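Uracil-DNA glycosylase (Sulfolobus tokodaii str. 7, PDB 4ZBY) belongs to the uracil-DNA glycosylase superfamily and folds as one compact alpha/beta domain that carries an iron/sulfur cluster and, in this crystal, a bound uracil. Local coordinates at residues A[37-42]-A[69-74]; A[51-56]-A[73-78]; A[119-124]-A[180-185]; A[158-163]-A[186-191]. One frame throughout, in Å; residues are numbered along the deposited sequence.

Interaction 1. Residues A[37-42]-A[69-74]; sequences IMFVGE and EILGLE. With URA (uracil), chain C.
Ile37 and Leu73, the closest backbone pair here, keep their CA atoms 9.9 Å apart, leaving strand 37-41 and the end of helix 58-71 to meet through side chains alone. This is a helix end and the loop after it packed on one face of the central sheet in the alpha/beta fold of the uracil-DNA glycosylase superfamily. Ile37 and Phe39, alternate strand residues, turn toward 69-74, whereas Met38 touches helix 96-113. With CG1 beside the backbone N (chi1 -49°) and chi2 extended, Ile37 carries CD1 out to two leucine methyls: Leu73 CD1 at 3.8 Å and Leu71 CD1 at 4.1 Å. Leu71 CD1 also meets Phe39 CZ at 3.6 Å, lying in the ring plane, so the methyl abuts the edge of the ring and not its face. Gly72, with positive phi, leaves helical geometry between the two leucines, both of which still reach the strand. Phe182 of helix 172-190 packs on Leu71 as well. Past the other end of the strand the chain arrives at the bound uracil, where Glu42 N donates a bent hydrogen bond to uracil O2, 2.9 Å long with 140° at the hydrogen.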
loop_
_atom_site.group_PDB
_atom_site.type_symbol
_atom_site.label_atom_id
_atom_site.label_comp_id
_atom_site.label_asym_id
_atom_site.label_seq_id
_atom_site.Cartn_x
_atom_site.Cartn_y
_atom_site.Cartn_z
ATOM N N ILE A 37 -4.013 10.439 1.266
ATOM C CA ILE A 37 -2.949 9.458 1.530
ATOM C C ILE A 37 -3.385 8.056 1.141
ATOM O O ILE A 37 -4.427 7.551 1.559
ATOM C CB ILE A 37 -2.525 9.444 3.008
ATOM C CG1 ILE A 37 -2.255 10.871 3.501
ATOM C CG2 ILE A 37 -1.326 8.491 3.199
ATOM C CD1 ILE A 37 -1.860 10.985 4.988
ATOM N N MET A 38 -2.558 7.416 0.340
ATOM C CA MET A 38 -2.831 6.069 -0.114
ATOM C C MET A 38 -1.723 5.187 0.465
ATOM O O MET A 38 -0.543 5.546 0.386
ATOM C CB MET A 38 -2.874 6.049 -1.652
ATOM C CG MET A 38 -3.134 4.723 -2.295
ATOM S SD MET A 38 -3.354 5.026 -4.092
ATOM C CE MET A 38 -3.616 3.332 -4.550
ATOM N N PHE A 39 -2.092 4.073 1.095
ATOM C CA PHE A 39 -1.115 3.115 1.656
ATOM C C PHE A 39 -1.085 1.889 0.779
ATOM O O PHE A 39 -2.133 1.353 0.428
ATOM C CB PHE A 39 -1.505 2.715 3.090
ATOM C CG PHE A 39 -1.474 3.864 4.044
ATOM C CD1 PHE A 39 -0.321 4.142 4.767
ATOM C CD2 PHE A 39 -2.561 4.701 4.149
ATOM C CE1 PHE A 39 -0.268 5.234 5.622
ATOM C CE2 PHE A 39 -2.529 5.805 5.004
ATOM C CZ PHE A 39 -1.381 6.061 5.738
ATOM N N VAL A 40 0.106 1.439 0.432
ATOM C CA VAL A 40 0.218 0.239 -0.406
ATOM C C VAL A 40 1.138 -0.765 0.237
ATOM O O VAL A 40 2.323 -0.491 0.421
ATOM C CB VAL A 40 0.766 0.575 -1.820
ATOM C CG1 VAL A 40 0.727 -0.659 -2.730
ATOM C CG2 VAL A 40 -0.024 1.726 -2.441
ATOM N N GLY A 41 0.588 -1.931 0.572
ATOM C CA GLY A 41 1.406 -3.018 1.087
ATOM C C GLY A 41 1.791 -4.036 0.033
ATOM O O GLY A 41 1.714 -3.797 -1.168
ATOM N N GLU A 42 2.233 -5.195 0.510
ATOM C CA GLU A 42 2.711 -6.277 -0.349
ATOM C C GLU A 42 1.568 -7.140 -0.911
ATOM O O GLU A 42 1.300 -7.149 -2.123
ATOM C CB GLU A 42 3.684 -7.159 0.439
ATOM C CG GLU A 42 4.171 -8.384 -0.341
ATOM C CD GLU A 42 5.046 -9.307 0.493
ATOM O OE1 GLU A 42 5.379 -8.953 1.652
ATOM O OE2 GLU A 42 5.396 -10.393 -0.021
ATOM N N GLU A 69 -3.215 7.459 15.613
ATOM C CA GLU A 69 -2.548 8.193 16.678
ATOM C C GLU A 69 -1.505 9.176 16.170
ATOM O O GLU A 69 -1.297 10.221 16.781
ATOM C CB GLU A 69 -1.896 7.214 17.654
ATOM C CG GLU A 69 -2.910 6.304 18.299
ATOM C CD GLU A 69 -2.304 5.451 19.378
ATOM O OE1 GLU A 69 -1.069 5.512 19.555
ATOM O OE2 GLU A 69 -3.065 4.722 20.047
ATOM N N ILE A 70 -0.847 8.841 15.062
ATOM C CA ILE A 70 0.234 9.673 14.572
ATOM C C ILE A 70 -0.212 10.573 13.415
ATOM O O ILE A 70 0.140 11.751 13.404
ATOM C CB ILE A 70 1.447 8.810 14.175
ATOM C CG1 ILE A 70 1.916 8.042 15.410
ATOM C CG2 ILE A 70 2.607 9.687 13.669
ATOM C CD1 ILE A 70 3.022 7.072 15.130
ATOM N N LEU A 71 -1.019 10.058 12.489
ATOM C CA LEU A 71 -1.516 10.894 11.390
ATOM C C LEU A 71 -2.805 11.620 11.730
ATOM O O LEU A 71 -3.154 12.634 11.106
ATOM C CB LEU A 71 -1.753 10.065 10.125
ATOM C CG LEU A 71 -0.569 9.236 9.608
ATOM C CD1 LEU A 71 -0.985 8.638 8.269
ATOM C CD2 LEU A 71 0.705 10.056 9.469
ATOM N N GLY A 72 -3.533 11.100 12.706
ATOM C CA GLY A 72 -4.786 11.701 13.106
ATOM C C GLY A 72 -5.911 11.392 12.140
ATOM O O GLY A 72 -6.777 12.237 11.918
ATOM N N LEU A 73 -5.891 10.194 11.550
ATOM C CA LEU A 73 -6.902 9.812 10.551
ATOM C C LEU A 73 -7.571 8.476 10.848
ATOM O O LEU A 73 -6.958 7.578 11.422
ATOM C CB LEU A 73 -6.287 9.739 9.161
ATOM C CG LEU A 73 -5.691 11.032 8.590
ATOM C CD1 LEU A 73 -4.789 10.670 7.443
ATOM C CD2 LEU A 73 -6.791 11.992 8.150
ATOM N N GLU A 74 -8.839 8.351 10.443
ATOM C CA GLU A 74 -9.526 7.072 10.458
ATOM C C GLU A 74 -9.239 6.330 9.160
ATOM O O GLU A 74 -8.884 6.939 8.141
ATOM C CB GLU A 74 -11.045 7.252 10.614
ATOM C CG GLU A 74 -11.479 8.011 11.838
ATOM C CD GLU A 74 -10.878 7.472 13.117
ATOM O OE1 GLU A 74 -10.870 6.241 13.320
ATOM O OE2 GLU A 74 -10.405 8.296 13.928
HETATM N N1 URA C . 0.458 -7.426 4.753
HETATM C C2 URA C . 0.326 -6.639 3.662
HETATM O O2 URA C . 1.252 -6.376 2.917
HETATM N N3 URA C . -0.925 -6.308 3.321
HETATM C C4 URA C . -2.055 -6.678 3.959
HETATM O O4 URA C . -3.128 -6.240 3.580
HETATM C C5 URA C . -1.879 -7.488 5.099
HETATM C C6 URA C . -0.630 -7.842 5.484
#

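Interaction 2. Residues A[51-56]-A[73-78]; sequences EGRPFV and LERDQV. With URA (uracil), chain C.
Arg75 reaches out of the 3-10 turn 75-77 to two successive backbone carbonyls of loop 51-56. Its NH2 gives Pro54 O a nearly straight bond (3.0 Å, 165°), the oxygen lying close to the guanidinium plane. NH1 gives Phe55 O an equally short bond of 3.0 Å, but a more bent one (134°), with the oxygen well out of that plane. A bend at chi3 (59°) swings NH1 and NH2 toward the two carbonyls. On the other side of the Pro54-Phe55 peptide, whose oxygen is Pro54 O, Phe55 N donates to uracil O4 at 2.9 Å, and the Phe55 ring offers a face to the uracil, whose N3 sits 3.3 Å above it, offset toward the rim near CZ. Farther out, Arg53 NH2 comes within 3.6 Å of Arg75 NH2, the two guanidinium planes almost perpendicular; both nitrogens form salt bridges with Glu30 OE2. Val56 CG1 covers one face of the Arg53 guanidinium, and Thr64 OG1 is hydrogen-bonded to Arg75 NH1. The turn that presents Arg75 is itself braced by Gln77, whose OE1 takes the N-H of Glu74 at 2.8 Å on a lone pair. A shared carboxylate thus probably offsets the two positive charges, and the paired bonds to consecutive carbonyls restrain the backbone that delivers both the N-H and the ring of Phe55 to the uracil.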
loop_
_atom_site.group_PDB
_atom_site.type_symbol
_atom_site.label_atom_id
_atom_site.label_comp_id
_atom_site.label_asym_id
_atom_site.label_seq_id
_atom_site.Cartn_x
_atom_site.Cartn_y
_atom_site.Cartn_z
ATOM N N GLU A 51 -11.205 -12.214 5.378
ATOM C CA GLU A 51 -12.148 -11.104 5.499
ATOM C C GLU A 51 -12.419 -10.332 4.218
ATOM O O GLU A 51 -13.406 -9.617 4.146
ATOM C CB GLU A 51 -11.664 -10.129 6.589
ATOM C CG GLU A 51 -11.778 -10.735 7.977
ATOM C CD GLU A 51 -11.217 -9.844 9.073
ATOM O OE1 GLU A 51 -11.485 -8.622 9.052
ATOM O OE2 GLU A 51 -10.506 -10.379 9.955
ATOM N N GLY A 52 -11.553 -10.450 3.218
ATOM C CA GLY A 52 -11.671 -9.645 2.007
ATOM C C GLY A 52 -11.261 -8.181 2.167
ATOM O O GLY A 52 -11.668 -7.320 1.388
ATOM N N ARG A 53 -10.448 -7.904 3.182
ATOM C CA ARG A 53 -10.113 -6.531 3.594
ATOM C C ARG A 53 -8.613 -6.434 3.813
ATOM O O ARG A 53 -8.032 -7.383 4.288
ATOM C CB ARG A 53 -10.834 -6.164 4.890
ATOM C CG ARG A 53 -12.310 -6.492 4.937
ATOM C CD ARG A 53 -12.869 -6.001 6.233
ATOM N NE ARG A 53 -12.411 -4.633 6.453
ATOM C CZ ARG A 53 -12.378 -4.034 7.636
ATOM N NH1 ARG A 53 -12.808 -4.673 8.723
ATOM N NH2 ARG A 53 -11.936 -2.787 7.725
ATOM N N PRO A 54 -7.985 -5.292 3.478
ATOM C CA PRO A 54 -6.541 -5.170 3.673
ATOM C C PRO A 54 -6.186 -4.829 5.127
ATOM O O PRO A 54 -6.973 -4.180 5.832
ATOM C CB PRO A 54 -6.157 -4.029 2.725
ATOM C CG PRO A 54 -7.369 -3.164 2.726
ATOM C CD PRO A 54 -8.567 -4.088 2.847
ATOM N N PHE A 55 -5.007 -5.269 5.554
ATOM C CA PHE A 55 -4.443 -4.855 6.833
ATOM C C PHE A 55 -5.450 -4.949 8.005
ATOM O O PHE A 55 -5.824 -3.943 8.647
ATOM C CB PHE A 55 -3.854 -3.437 6.685
ATOM C CG PHE A 55 -2.521 -3.412 5.964
ATOM C CD1 PHE A 55 -1.383 -3.919 6.575
ATOM C CD2 PHE A 55 -2.408 -2.905 4.676
ATOM C CE1 PHE A 55 -0.158 -3.891 5.935
ATOM C CE2 PHE A 55 -1.194 -2.895 4.023
ATOM C CZ PHE A 55 -0.069 -3.372 4.646
ATOM N N VAL A 56 -5.869 -6.180 8.304
ATOM C CA VAL A 56 -6.786 -6.421 9.429
ATOM C C VAL A 56 -6.235 -7.394 10.472
ATOM O O VAL A 56 -6.830 -7.588 11.530
ATOM C CB VAL A 56 -8.173 -6.943 8.944
ATOM C CG1 VAL A 56 -8.958 -5.821 8.303
ATOM C CG2 VAL A 56 -8.052 -8.137 7.985
ATOM N N LEU A 73 -5.891 10.194 11.550
ATOM C CA LEU A 73 -6.902 9.812 10.551
ATOM C C LEU A 73 -7.571 8.476 10.848
ATOM O O LEU A 73 -6.958 7.578 11.422
ATOM C CB LEU A 73 -6.287 9.739 9.161
ATOM C CG LEU A 73 -5.691 11.032 8.590
ATOM C CD1 LEU A 73 -4.789 10.670 7.443
ATOM C CD2 LEU A 73 -6.791 11.992 8.150
ATOM N N GLU A 74 -8.839 8.351 10.443
ATOM C CA GLU A 74 -9.526 7.072 10.458
ATOM C C GLU A 74 -9.239 6.330 9.160
ATOM O O GLU A 74 -8.884 6.939 8.141
ATOM C CB GLU A 74 -11.045 7.252 10.614
ATOM C CG GLU A 74 -11.479 8.011 11.838
ATOM C CD GLU A 74 -10.878 7.472 13.117
ATOM O OE1 GLU A 74 -10.870 6.241 13.320
ATOM O OE2 GLU A 74 -10.405 8.296 13.928
ATOM N N ARG A 75 -9.398 5.009 9.162
ATOM C CA ARG A 75 -9.182 4.279 7.910
ATOM C C ARG A 75 -10.094 4.764 6.786
ATOM O O ARG A 75 -9.704 4.763 5.623
ATOM C CB ARG A 75 -9.406 2.771 8.106
ATOM C CG ARG A 75 -8.402 2.096 9.001
ATOM C CD ARG A 75 -8.900 0.694 9.369
ATOM N NE ARG A 75 -9.135 -0.168 8.205
ATOM C CZ ARG A 75 -8.269 -1.075 7.748
ATOM N NH1 ARG A 75 -7.099 -1.247 8.345
ATOM N NH2 ARG A 75 -8.575 -1.816 6.687
ATOM N N ASP A 76 -11.319 5.165 7.113
ATOM C CA ASP A 76 -12.225 5.602 6.068
ATOM C C ASP A 76 -11.820 6.939 5.440
ATOM O O ASP A 76 -12.428 7.366 4.447
ATOM C CB ASP A 76 -13.660 5.688 6.614
ATOM C CG ASP A 76 -14.221 4.314 6.956
ATOM O OD1 ASP A 76 -13.873 3.357 6.239
ATOM O OD2 ASP A 76 -14.985 4.192 7.943
ATOM N N GLN A 77 -10.779 7.586 5.974
ATOM C CA GLN A 77 -10.329 8.843 5.385
ATOM C C GLN A 77 -9.127 8.646 4.483
ATOM O O GLN A 77 -8.701 9.586 3.833
ATOM C CB GLN A 77 -9.964 9.873 6.458
ATOM C CG GLN A 77 -11.105 10.308 7.365
ATOM C CD GLN A 77 -10.654 11.173 8.517
ATOM O OE1 GLN A 77 -10.020 10.703 9.445
ATOM N NE2 GLN A 77 -11.007 12.453 8.474
ATOM N N VAL A 78 -8.592 7.426 4.440
ATOM C CA VAL A 78 -7.424 7.142 3.583
ATOM C C VAL A 78 -7.792 6.023 2.625
ATOM O O VAL A 78 -8.948 5.554 2.644
ATOM C CB VAL A 78 -6.205 6.758 4.410
ATOM C CG1 VAL A 78 -5.849 7.940 5.323
ATOM C CG2 VAL A 78 -6.473 5.494 5.245
HETATM N N1 URA C . 0.458 -7.426 4.753
HETATM C C2 URA C . 0.326 -6.639 3.662
HETATM O O2 URA C . 1.252 -6.376 2.917
HETATM N N3 URA C . -0.925 -6.308 3.321
HETATM C C4 URA C . -2.055 -6.678 3.959
HETATM O O4 URA C . -3.128 -6.240 3.580
HETATM C C5 URA C . -1.879 -7.488 5.099
HETATM C C6 URA C . -0.630 -7.842 5.484
#

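Interaction 3. Residues A[119-124]-A[180-185]; sequences VTLGRH and EDFKKI
The ring of Phe182 is met at its edge by Leu121, whose CD2 lies near the ring plane, 4.4 Å from CZ. Over one face sits Ile185 CD1, from the same helix, 4.2 Å above the plane and offset toward the rim. Helix 58-71 also contributes Leu63, Met66 and Ile70 to the surroundings of this ring.

The rest of the contact joins strand 117-121 to helix 172-190 as sheet-to-helix packing in the alpha/beta fold. Val119 and Ile185 are closest in backbone, at 8.1 Å between CA atoms, and their side chains meet at a slant. The extended outer arm of Ile185 (chi2 163°) sets CD1 against both valine methyls, CG2 at 3.7 Å and CG1 at 3.8 Å. Ile185 CG2 comes in more loosely, 4.1 Å from Val119 CG2. CD1 therefore works twice, on the strand and on the face of Phe182. Leu121 carries the packing on toward the ligand site: its side chain touches Phe55 and comes within about 6 Å of the uracil. Beyond it Gly122 takes the N-cap position of helix 123-133.

All four touching residues are buried and meet through carbon alone, so cohesion here comes from dispersion and the hydrophobic effect. Buried Asp181 on the same helix forms a salt bridge with Arg144, which probably balances its charge beside this apolar core.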
loop_
_atom_site.group_PDB
_atom_site.type_symbol
_atom_site.label_atom_id
_atom_site.label_comp_id
_atom_site.label_asym_id
_atom_site.label_seq_id
_atom_site.Cartn_x
_atom_site.Cartn_y
_atom_site.Cartn_z
ATOM N N VAL A 119 2.162 6.098 0.605
ATOM C CA VAL A 119 3.074 5.470 1.563
ATOM C C VAL A 119 3.284 4.022 1.135
ATOM O O VAL A 119 2.319 3.251 1.104
ATOM C CB VAL A 119 2.492 5.523 2.989
ATOM C CG1 VAL A 119 3.428 4.878 3.985
ATOM C CG2 VAL A 119 2.196 6.973 3.371
ATOM N N THR A 120 4.517 3.678 0.760
ATOM C CA THR A 120 4.788 2.316 0.294
ATOM C C THR A 120 5.369 1.558 1.469
ATOM O O THR A 120 6.506 1.778 1.909
ATOM C CB THR A 120 5.720 2.245 -0.948
ATOM O OG1 THR A 120 6.919 2.971 -0.708
ATOM C CG2 THR A 120 5.055 2.868 -2.177
ATOM N N LEU A 121 4.547 0.651 1.976
ATOM C CA LEU A 121 4.860 -0.125 3.163
ATOM C C LEU A 121 5.629 -1.372 2.764
ATOM O O LEU A 121 5.033 -2.358 2.309
ATOM C CB LEU A 121 3.562 -0.522 3.904
ATOM C CG LEU A 121 2.626 0.613 4.350
ATOM C CD1 LEU A 121 1.246 0.023 4.719
ATOM C CD2 LEU A 121 3.251 1.370 5.530
ATOM N N GLY A 122 6.949 -1.320 2.919
ATOM C CA GLY A 122 7.784 -2.498 2.701
ATOM C C GLY A 122 8.437 -2.523 1.328
ATOM O O GLY A 122 8.154 -1.672 0.471
ATOM N N ARG A 123 9.273 -3.537 1.101
ATOM C CA ARG A 123 10.134 -3.547 -0.064
ATOM C C ARG A 123 9.416 -3.833 -1.366
ATOM O O ARG A 123 9.849 -3.373 -2.412
ATOM C CB ARG A 123 11.265 -4.575 0.113
ATOM C CG ARG A 123 10.803 -6.036 0.276
ATOM C CD ARG A 123 12.014 -6.929 0.501
ATOM N NE ARG A 123 11.695 -8.363 0.616
ATOM C CZ ARG A 123 11.762 -9.234 -0.393
ATOM N NH1 ARG A 123 12.098 -8.830 -1.613
ATOM N NH2 ARG A 123 11.510 -10.525 -0.184
ATOM N N HIS A 124 8.364 -4.638 -1.339
ATOM C CA HIS A 124 7.729 -5.017 -2.595
ATOM C C HIS A 124 6.984 -3.841 -3.202
ATOM O O HIS A 124 7.115 -3.561 -4.397
ATOM C CB HIS A 124 6.777 -6.192 -2.383
ATOM C CG HIS A 124 7.485 -7.462 -2.037
ATOM N ND1 HIS A 124 7.674 -7.888 -0.741
ATOM C CD2 HIS A 124 8.100 -8.372 -2.827
ATOM C CE1 HIS A 124 8.352 -9.021 -0.747
ATOM N NE2 HIS A 124 8.618 -9.341 -2.001
ATOM N N GLU A 180 8.392 7.295 13.656
ATOM C CA GLU A 180 9.038 8.531 13.247
ATOM C C GLU A 180 8.767 8.794 11.773
ATOM O O GLU A 180 8.565 9.934 11.372
ATOM C CB GLU A 180 10.544 8.465 13.520
ATOM C CG GLU A 180 10.880 8.476 15.000
ATOM C CD GLU A 180 10.336 9.704 15.708
ATOM O OE1 GLU A 180 10.721 10.828 15.325
ATOM O OE2 GLU A 180 9.512 9.547 16.635
ATOM N N ASP A 181 8.759 7.734 10.971
ATOM C CA ASP A 181 8.420 7.857 9.555
ATOM C C ASP A 181 6.985 8.362 9.417
ATOM O O ASP A 181 6.717 9.200 8.566
ATOM C CB ASP A 181 8.570 6.535 8.805
ATOM C CG ASP A 181 10.002 6.269 8.378
ATOM O OD1 ASP A 181 10.846 7.157 8.565
ATOM O OD2 ASP A 181 10.276 5.166 7.865
ATOM N N PHE A 182 6.073 7.889 10.273
ATOM C CA PHE A 182 4.687 8.345 10.181
ATOM C C PHE A 182 4.556 9.802 10.639
ATOM O O PHE A 182 3.718 10.532 10.106
ATOM C CB PHE A 182 3.740 7.423 10.956
ATOM C CG PHE A 182 3.144 6.328 10.104
ATOM C CD1 PHE A 182 3.950 5.429 9.449
ATOM C CD2 PHE A 182 1.769 6.220 9.945
ATOM C CE1 PHE A 182 3.413 4.427 8.650
ATOM C CE2 PHE A 182 1.224 5.216 9.139
ATOM C CZ PHE A 182 2.036 4.335 8.492
ATOM N N LYS A 183 5.387 10.229 11.592
ATOM C CA LYS A 183 5.432 11.641 11.991
ATOM C C LYS A 183 5.828 12.517 10.803
ATOM O O LYS A 183 5.287 13.610 10.608
ATOM C CB LYS A 183 6.412 11.863 13.153
ATOM C CG LYS A 183 5.974 11.253 14.485
ATOM C CD LYS A 183 6.989 11.541 15.603
ATOM C CE LYS A 183 6.553 10.936 16.941
ATOM N NZ LYS A 183 7.582 11.109 18.011
ATOM N N LYS A 184 6.793 12.043 10.013
ATOM C CA LYS A 184 7.213 12.776 8.829
ATOM C C LYS A 184 6.116 12.813 7.785
ATOM O O LYS A 184 5.943 13.839 7.110
ATOM C CB LYS A 184 8.498 12.178 8.237
ATOM C CG LYS A 184 9.710 12.382 9.131
ATOM C CD LYS A 184 10.926 11.630 8.567
ATOM C CE LYS A 184 12.221 12.118 9.200
ATOM N NZ LYS A 184 12.271 11.799 10.651
ATOM N N ILE A 185 5.395 11.703 7.648
ATOM C CA ILE A 185 4.267 11.627 6.736
ATOM C C ILE A 185 3.189 12.614 7.195
ATOM O O ILE A 185 2.620 13.306 6.353
ATOM C CB ILE A 185 3.705 10.201 6.621
ATOM C CG1 ILE A 185 4.760 9.340 5.909
ATOM C CG2 ILE A 185 2.344 10.180 5.874
ATOM C CD1 ILE A 185 4.540 7.831 6.068
#

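Interaction 4. Residues A[158-163]-A[186-191]; sequences IVFPTY and RELAIT
Leu188 CD1 makes the tight part of this contact, lying 3.6 Å from Phe160 CD1 and 3.9 Å from Phe160 CE1. The two side chains cross at about a right angle, and the methyl meets the CD1-CE1 bond of the ring. Phe160 carries its CG opposite the backbone N (chi1 -160°), which lifts the ring from strand 155-162 toward the last turns of helix 172-190. Ile185, one turn earlier in the helix, touches the same ring. The second contact is looser: Ile158 CG2 stands 4.2 Å from Leu188 CD1, although Ile158 and Leu188 are the closest backbone pair, their CA atoms 8.5 Å apart. Both residues are partly exposed, unlike the buried Phe160, and Ser147 touches all three. Farther along, the helix runs out to the surface, where Ile190 and Thr191 are exposed. One leucine methyl thus bridges two alternate strand residues, joining the C-terminal helix to the sheet in plain sheet-to-helix packing. The chemistry is divided: apolar packing holds the side of the helix, whereas its end is met by Lys116 NZ, hydrogen-bonded to Ala189 O and Thr191 O, a positive charge that probably suits the negative pole of the helix.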
loop_
_atom_site.group_PDB
_atom_site.type_symbol
_atom_site.label_atom_id
_atom_site.label_comp_id
_atom_site.label_asym_id
_atom_site.label_seq_id
_atom_site.Cartn_x
_atom_site.Cartn_y
_atom_site.Cartn_z
ATOM N N ILE A 158 3.756 12.553 -3.781
ATOM C CA ILE A 158 4.878 12.349 -2.868
ATOM C C ILE A 158 4.906 10.893 -2.460
ATOM O O ILE A 158 3.943 10.398 -1.869
ATOM C CB ILE A 158 4.741 13.204 -1.621
ATOM C CG1 ILE A 158 4.746 14.690 -1.992
ATOM C CG2 ILE A 158 5.840 12.891 -0.668
ATOM C CD1 ILE A 158 4.287 15.588 -0.850
ATOM N N VAL A 159 5.991 10.202 -2.778
ATOM C CA VAL A 159 6.104 8.796 -2.416
ATOM C C VAL A 159 6.993 8.671 -1.190
ATOM O O VAL A 159 8.106 9.198 -1.154
ATOM C CB VAL A 159 6.674 7.935 -3.573
ATOM C CG1 VAL A 159 6.928 6.484 -3.100
ATOM C CG2 VAL A 159 5.727 7.950 -4.762
ATOM N N PHE A 160 6.494 7.984 -0.178
ATOM C CA PHE A 160 7.229 7.857 1.067
ATOM C C PHE A 160 7.343 6.403 1.490
ATOM O O PHE A 160 6.383 5.826 1.993
ATOM C CB PHE A 160 6.542 8.675 2.173
ATOM C CG PHE A 160 7.429 8.984 3.320
ATOM C CD1 PHE A 160 7.896 10.273 3.512
ATOM C CD2 PHE A 160 7.839 7.983 4.202
ATOM C CE1 PHE A 160 8.765 10.559 4.568
ATOM C CE2 PHE A 160 8.707 8.267 5.266
ATOM C CZ PHE A 160 9.145 9.553 5.453
ATOM N N PRO A 161 8.526 5.800 1.287
ATOM C CA PRO A 161 8.658 4.398 1.656
ATOM C C PRO A 161 8.902 4.222 3.149
ATOM O O PRO A 161 9.631 5.009 3.722
ATOM C CB PRO A 161 9.898 3.934 0.864
ATOM C CG PRO A 161 10.155 5.021 -0.145
ATOM C CD PRO A 161 9.673 6.286 0.501
ATOM N N THR A 162 8.307 3.203 3.753
ATOM C CA THR A 162 8.607 2.825 5.131
ATOM C C THR A 162 8.814 1.315 5.251
ATOM O O THR A 162 8.601 0.567 4.296
ATOM C CB THR A 162 7.478 3.222 6.088
ATOM O OG1 THR A 162 6.394 2.288 5.961
ATOM C CG2 THR A 162 6.957 4.633 5.779
ATOM N N TYR A 163 9.225 0.862 6.432
ATOM C CA TYR A 163 9.263 -0.568 6.691
ATOM C C TYR A 163 7.832 -1.054 6.741
ATOM O O TYR A 163 6.911 -0.275 6.943
ATOM C CB TYR A 163 9.993 -0.880 7.995
ATOM C CG TYR A 163 11.490 -0.675 7.940
ATOM C CD1 TYR A 163 12.232 -1.084 6.832
ATOM C CD2 TYR A 163 12.165 -0.090 9.000
ATOM C CE1 TYR A 163 13.603 -0.901 6.781
ATOM C CE2 TYR A 163 13.542 0.089 8.961
ATOM C CZ TYR A 163 14.253 -0.312 7.849
ATOM O OH TYR A 163 15.619 -0.128 7.800
ATOM N N ARG A 186 2.975 12.728 8.505
ATOM C CA ARG A 186 1.960 13.698 8.963
ATOM C C ARG A 186 2.362 15.105 8.543
ATOM O O ARG A 186 1.538 15.874 8.057
ATOM C CB ARG A 186 1.747 13.654 10.472
ATOM C CG ARG A 186 0.563 14.576 10.890
ATOM C CD ARG A 186 0.601 15.024 12.312
ATOM N NE ARG A 186 -0.528 15.913 12.601
ATOM C CZ ARG A 186 -0.444 17.207 12.896
ATOM N NH1 ARG A 186 -1.562 17.878 13.129
ATOM N NH2 ARG A 186 0.733 17.830 12.982
ATOM N N GLU A 187 3.632 15.448 8.739
ATOM C CA GLU A 187 4.083 16.796 8.394
ATOM C C GLU A 187 3.881 17.043 6.895
ATOM O O GLU A 187 3.385 18.093 6.504
ATOM C CB GLU A 187 5.537 17.013 8.802
ATOM C CG GLU A 187 6.025 18.414 8.540
ATOM C CD GLU A 187 7.322 18.742 9.271
ATOM O OE1 GLU A 187 7.817 17.869 10.018
ATOM O OE2 GLU A 187 7.847 19.867 9.102
ATOM N N LEU A 188 4.229 16.075 6.053
ATOM C CA LEU A 188 4.004 16.241 4.614
ATOM C C LEU A 188 2.515 16.404 4.266
ATOM O O LEU A 188 2.164 17.148 3.357
ATOM C CB LEU A 188 4.589 15.047 3.843
ATOM C CG LEU A 188 6.113 14.974 3.879
ATOM C CD1 LEU A 188 6.587 13.601 3.427
ATOM C CD2 LEU A 188 6.716 16.045 2.990
ATOM N N ALA A 189 1.646 15.723 5.003
ATOM C CA ALA A 189 0.226 15.747 4.685
ATOM C C ALA A 189 -0.420 17.069 5.038
ATOM O O ALA A 189 -1.317 17.547 4.322
ATOM C CB ALA A 189 -0.488 14.595 5.411
ATOM N N ILE A 190 0.024 17.675 6.138
ATOM C CA ILE A 190 -0.609 18.910 6.597
ATOM C C ILE A 190 0.030 20.194 6.078
ATOM O O ILE A 190 -0.513 21.278 6.296
ATOM C CB ILE A 190 -0.651 19.018 8.151
ATOM C CG1 ILE A 190 0.744 19.199 8.740
ATOM C CG2 ILE A 190 -1.380 17.843 8.759
ATOM C CD1 ILE A 190 0.729 19.735 10.164
ATOM N N THR A 191 1.153 20.069 5.372
ATOM C CA THR A 191 1.902 21.235 4.901
ATOM C C THR A 191 1.572 21.531 3.441
ATOM O O THR A 191 1.698 20.650 2.601
ATOM C CB THR A 191 3.430 21.011 5.054
ATOM O OG1 THR A 191 3.738 20.666 6.415
ATOM C CG2 THR A 191 4.197 22.268 4.664
#

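All four contacts belong to one alpha/beta domain built on a mixed sheet. Interactions 1, 3 and 4 use strands 37-41, 117-121 and 155-162, which are adjacent in that order. The centres of interactions 1 and 3 are about 9 Å apart, those of interactions 3 and 4 about 7 Å. Helix 172-190 serves both 3 and 4, whose segments alternate along the chain, and it also touches helix 58-71 from interaction 1. Interactions 1 and 2 end on the same stretch, 69-78, and close before 3 and 4 open. The centres of interactions 2 and 4 are about 18 Å apart. Interactions 1 and 2 both hydrogen-bond the uracil, and interactions 2 and 3 touch beside it, linking the ligand site to the helix-covered sheet.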